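Local structure of 2,5-dihydroxypyridine 5,6-dioxygenase (Pseudomonas putida KT2440, 7CN3) at residues D250-F255 with C317-P322. The protein uses a ferrous iron to open the ring of 2,5-dihydroxypyridine with dioxygen between carbons 5 and 6, yielding N-formylmaleamate in nicotinate degradation. Sequence-based numbering, arbitrary orientation.
With FE2 (Fe (II) ion), chain L; G6C (5-oxidanyl-1H-pyridin-2-one), chain M.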
loop_
_atom_site.group_PDB
_atom_site.type_symbol
_atom_site.label_atom_id
_atom_site.label_comp_id
_atom_site.label_asym_id
_atom_site.label_seq_id
_atom_site.Cartn_x
_atom_site.Cartn_y
_atom_site.Cartn_z
ATOM N N ASP C 250 -19.932 4.792 36.614
ATOM C CA ASP C 250 -18.478 4.645 36.616
ATOM C C ASP C 250 -17.840 5.416 35.458
ATOM O O ASP C 250 -16.839 6.117 35.639
ATOM C CB ASP C 250 -18.147 3.151 36.539
ATOM C CG ASP C 250 -16.798 2.796 37.140
ATOM O OD1 ASP C 250 -15.776 2.927 36.436
ATOM O OD2 ASP C 250 -16.766 2.358 38.310
ATOM N N TYR C 251 -18.408 5.300 34.258
ATOM C CA TYR C 251 -17.890 6.034 33.109
ATOM C C TYR C 251 -17.918 7.540 33.352
ATOM O O TYR C 251 -16.931 8.239 33.091
ATOM C CB TYR C 251 -18.696 5.676 31.859
ATOM C CG TYR C 251 -18.161 6.285 30.583
ATOM C CD1 TYR C 251 -17.145 5.660 29.876
ATOM C CD2 TYR C 251 -18.666 7.484 30.086
ATOM C CE1 TYR C 251 -16.645 6.194 28.731
ATOM C CE2 TYR C 251 -18.166 8.030 28.923
ATOM C CZ TYR C 251 -17.154 7.373 28.246
ATOM O OH TYR C 251 -16.634 7.891 27.075
ATOM N N MET C 252 -19.045 8.066 33.849
ATOM C CA MET C 252 -19.183 9.528 33.938
ATOM C C MET C 252 -18.306 10.110 35.042
ATOM O O MET C 252 -17.708 11.176 34.863
ATOM C CB MET C 252 -20.652 9.923 34.151
ATOM C CG MET C 252 -21.577 9.634 32.944
ATOM S SD MET C 252 -23.312 10.177 33.144
ATOM C CE MET C 252 -23.242 11.869 32.545
ATOM N N LYS C 253 -18.218 9.431 36.195
ATOM C CA LYS C 253 -17.366 9.917 37.279
ATOM C C LYS C 253 -15.879 9.842 36.921
ATOM O O LYS C 253 -15.084 10.581 37.498
ATOM C CB LYS C 253 -17.639 9.132 38.569
ATOM C CG LYS C 253 -17.058 7.725 38.559
ATOM C CD LYS C 253 -16.767 7.188 39.960
ATOM C CE LYS C 253 -17.016 5.675 40.012
ATOM N NZ LYS C 253 -16.200 4.973 41.035
ATOM N N TYR C 254 -15.504 8.989 35.958
ATOM C CA TYR C 254 -14.106 8.830 35.567
ATOM C C TYR C 254 -13.487 10.159 35.160
ATOM O O TYR C 254 -12.322 10.432 35.471
ATOM C CB TYR C 254 -14.018 7.820 34.425
ATOM C CG TYR C 254 -12.750 7.816 33.572
ATOM C CD1 TYR C 254 -11.564 7.248 34.031
ATOM C CD2 TYR C 254 -12.773 8.315 32.275
ATOM C CE1 TYR C 254 -10.418 7.206 33.226
ATOM C CE2 TYR C 254 -11.653 8.283 31.472
ATOM C CZ TYR C 254 -10.469 7.723 31.941
ATOM O OH TYR C 254 -9.353 7.705 31.113
ATOM N N PHE C 255 -14.264 11.005 34.486
ATOM C CA PHE C 255 -13.794 12.288 33.986
ATOM C C PHE C 255 -13.571 13.313 35.089
ATOM O O PHE C 255 -12.921 14.328 34.827
ATOM C CB PHE C 255 -14.786 12.810 32.944
ATOM C CG PHE C 255 -14.804 11.981 31.689
ATOM C CD1 PHE C 255 -13.891 12.221 30.677
ATOM C CD2 PHE C 255 -15.689 10.920 31.553
ATOM C CE1 PHE C 255 -13.878 11.432 29.534
ATOM C CE2 PHE C 255 -15.694 10.139 30.410
ATOM C CZ PHE C 255 -14.783 10.393 29.398
ATOM N N CYS C 317 -16.632 14.799 28.410
ATOM C CA CYS C 317 -17.487 13.616 28.435
ATOM C C CYS C 317 -18.831 13.916 27.803
ATOM O O CYS C 317 -19.575 14.774 28.279
ATOM C CB CYS C 317 -17.705 13.109 29.855
ATOM S SG CYS C 317 -18.929 11.763 29.907
ATOM N N HIS C 318 -19.175 13.160 26.780
ATOM C CA HIS C 318 -20.342 13.493 25.997
ATOM C C HIS C 318 -21.121 12.243 25.590
ATOM O O HIS C 318 -20.554 11.337 24.969
ATOM C CB HIS C 318 -19.897 14.253 24.767
ATOM C CG HIS C 318 -21.017 14.502 23.848
ATOM N ND1 HIS C 318 -21.207 13.784 22.690
ATOM C CD2 HIS C 318 -22.084 15.311 23.984
ATOM C CE1 HIS C 318 -22.320 14.192 22.117
ATOM N NE2 HIS C 318 -22.867 15.116 22.887
ATOM N N LEU C 319 -22.422 12.206 25.912
ATOM C CA LEU C 319 -23.277 11.055 25.631
ATOM C C LEU C 319 -24.493 11.467 24.806
ATOM O O LEU C 319 -25.089 12.523 25.056
ATOM C CB LEU C 319 -23.757 10.369 26.920
ATOM C CG LEU C 319 -22.731 10.010 28.004
ATOM C CD1 LEU C 319 -23.426 9.516 29.266
ATOM C CD2 LEU C 319 -21.706 8.999 27.489
ATOM N N ASP C 320 -24.851 10.622 23.824
ATOM C CA ASP C 320 -26.071 10.751 23.021
ATOM C C ASP C 320 -26.982 9.576 23.328
ATOM O O ASP C 320 -26.580 8.429 23.134
ATOM C CB ASP C 320 -25.767 10.769 21.524
ATOM C CG ASP C 320 -25.316 12.146 21.027
ATOM O OD1 ASP C 320 -25.903 13.162 21.442
ATOM O OD2 ASP C 320 -24.363 12.237 20.218
ATOM N N ILE C 321 -28.198 9.856 23.804
ATOM C CA ILE C 321 -29.107 8.810 24.275
ATOM C C ILE C 321 -30.454 8.901 23.555
ATOM O O ILE C 321 -31.269 9.779 23.884
ATOM C CB ILE C 321 -29.291 8.909 25.799
ATOM C CG1 ILE C 321 -27.929 8.752 26.501
ATOM C CG2 ILE C 321 -30.274 7.846 26.294
ATOM C CD1 ILE C 321 -27.923 9.050 28.024
ATOM N N PRO C 322 -30.738 8.032 22.578
ATOM C CA PRO C 322 -32.086 8.001 21.990
ATOM C C PRO C 322 -33.056 7.087 22.736
ATOM O O PRO C 322 -32.723 5.977 23.161
ATOM C CB PRO C 322 -31.818 7.482 20.568
ATOM C CG PRO C 322 -30.638 6.606 20.720
ATOM C CD PRO C 322 -29.779 7.224 21.793
HETATM FE FE FE2 L . -24.958 15.219 21.956
HETATM O OB G6C M . -23.472 14.856 18.715
HETATM C CG G6C M . -23.752 14.699 17.391
HETATM C CD1 G6C M . -24.799 15.444 16.858
HETATM C CD2 G6C M . -23.015 13.813 16.610
HETATM N NE1 G6C M . -25.095 15.313 15.565
HETATM C CE2 G6C M . -23.350 13.692 15.271
HETATM C CZ G6C M . -24.399 14.466 14.772
HETATM O OH G6C M . -24.744 14.389 13.459
HETATM O O HOH W 1 -17.669 10.206 26.282
HETATM O O HOH W 2 -23.681 17.028 22.600
HETATM O O HOH W 3 -24.875 14.487 19.835
#
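Cys317, Leu319, Tyr251, Met252 and Phe255 meet where the last turn of helix 243-254 and Phe255 just after it pack against strand 319-323, an outer strand of a five-stranded antiparallel sheet, and the residues leading into it. This helix-on-sheet packing backs the iron site: His318 points away from the helix, and it and Asp320 bind the iron(II) through NE2 and OD1, each at 2.3 Å, in a set completed by His265, Ser302 and two waters. The packing is tightest at Cys317. Its CB sits over one face of the Phe255 ring, 3.6 Å from the ring centroid and 17° off the normal, a CH-pi contact; the other face of that ring carries Tyr254 CD2. With SG anti to the backbone N (chi1 173°), the sulfur reaches on toward both aromatics, oblique to each: 4.2 Å from the Phe255 centroid and 5.1 Å from that of Tyr251. Leu319 divides its two methyls, CD2 touching Tyr251 CE2 obliquely at 3.9 Å and CD1 resting in the bend that Met252 makes at chi3 (88°), against CG, SD and CE. The looser side is that of Asp250, Lys253 and Tyr254, which stay clear of 317-322; Lys253 is exposed, and its NZ forms a long salt bridge with Asp250, while Asp250 and Tyr254 pack on Thr277 and Gln275 of a second subunit. Polar linkage between the segments runs through one water, in the plane of the Tyr251 ring at its edge: it is hydrogen-bonded to Tyr251 OH (2.7 Å) and accepts a weak 3.4 Å hydrogen bond from His318 N.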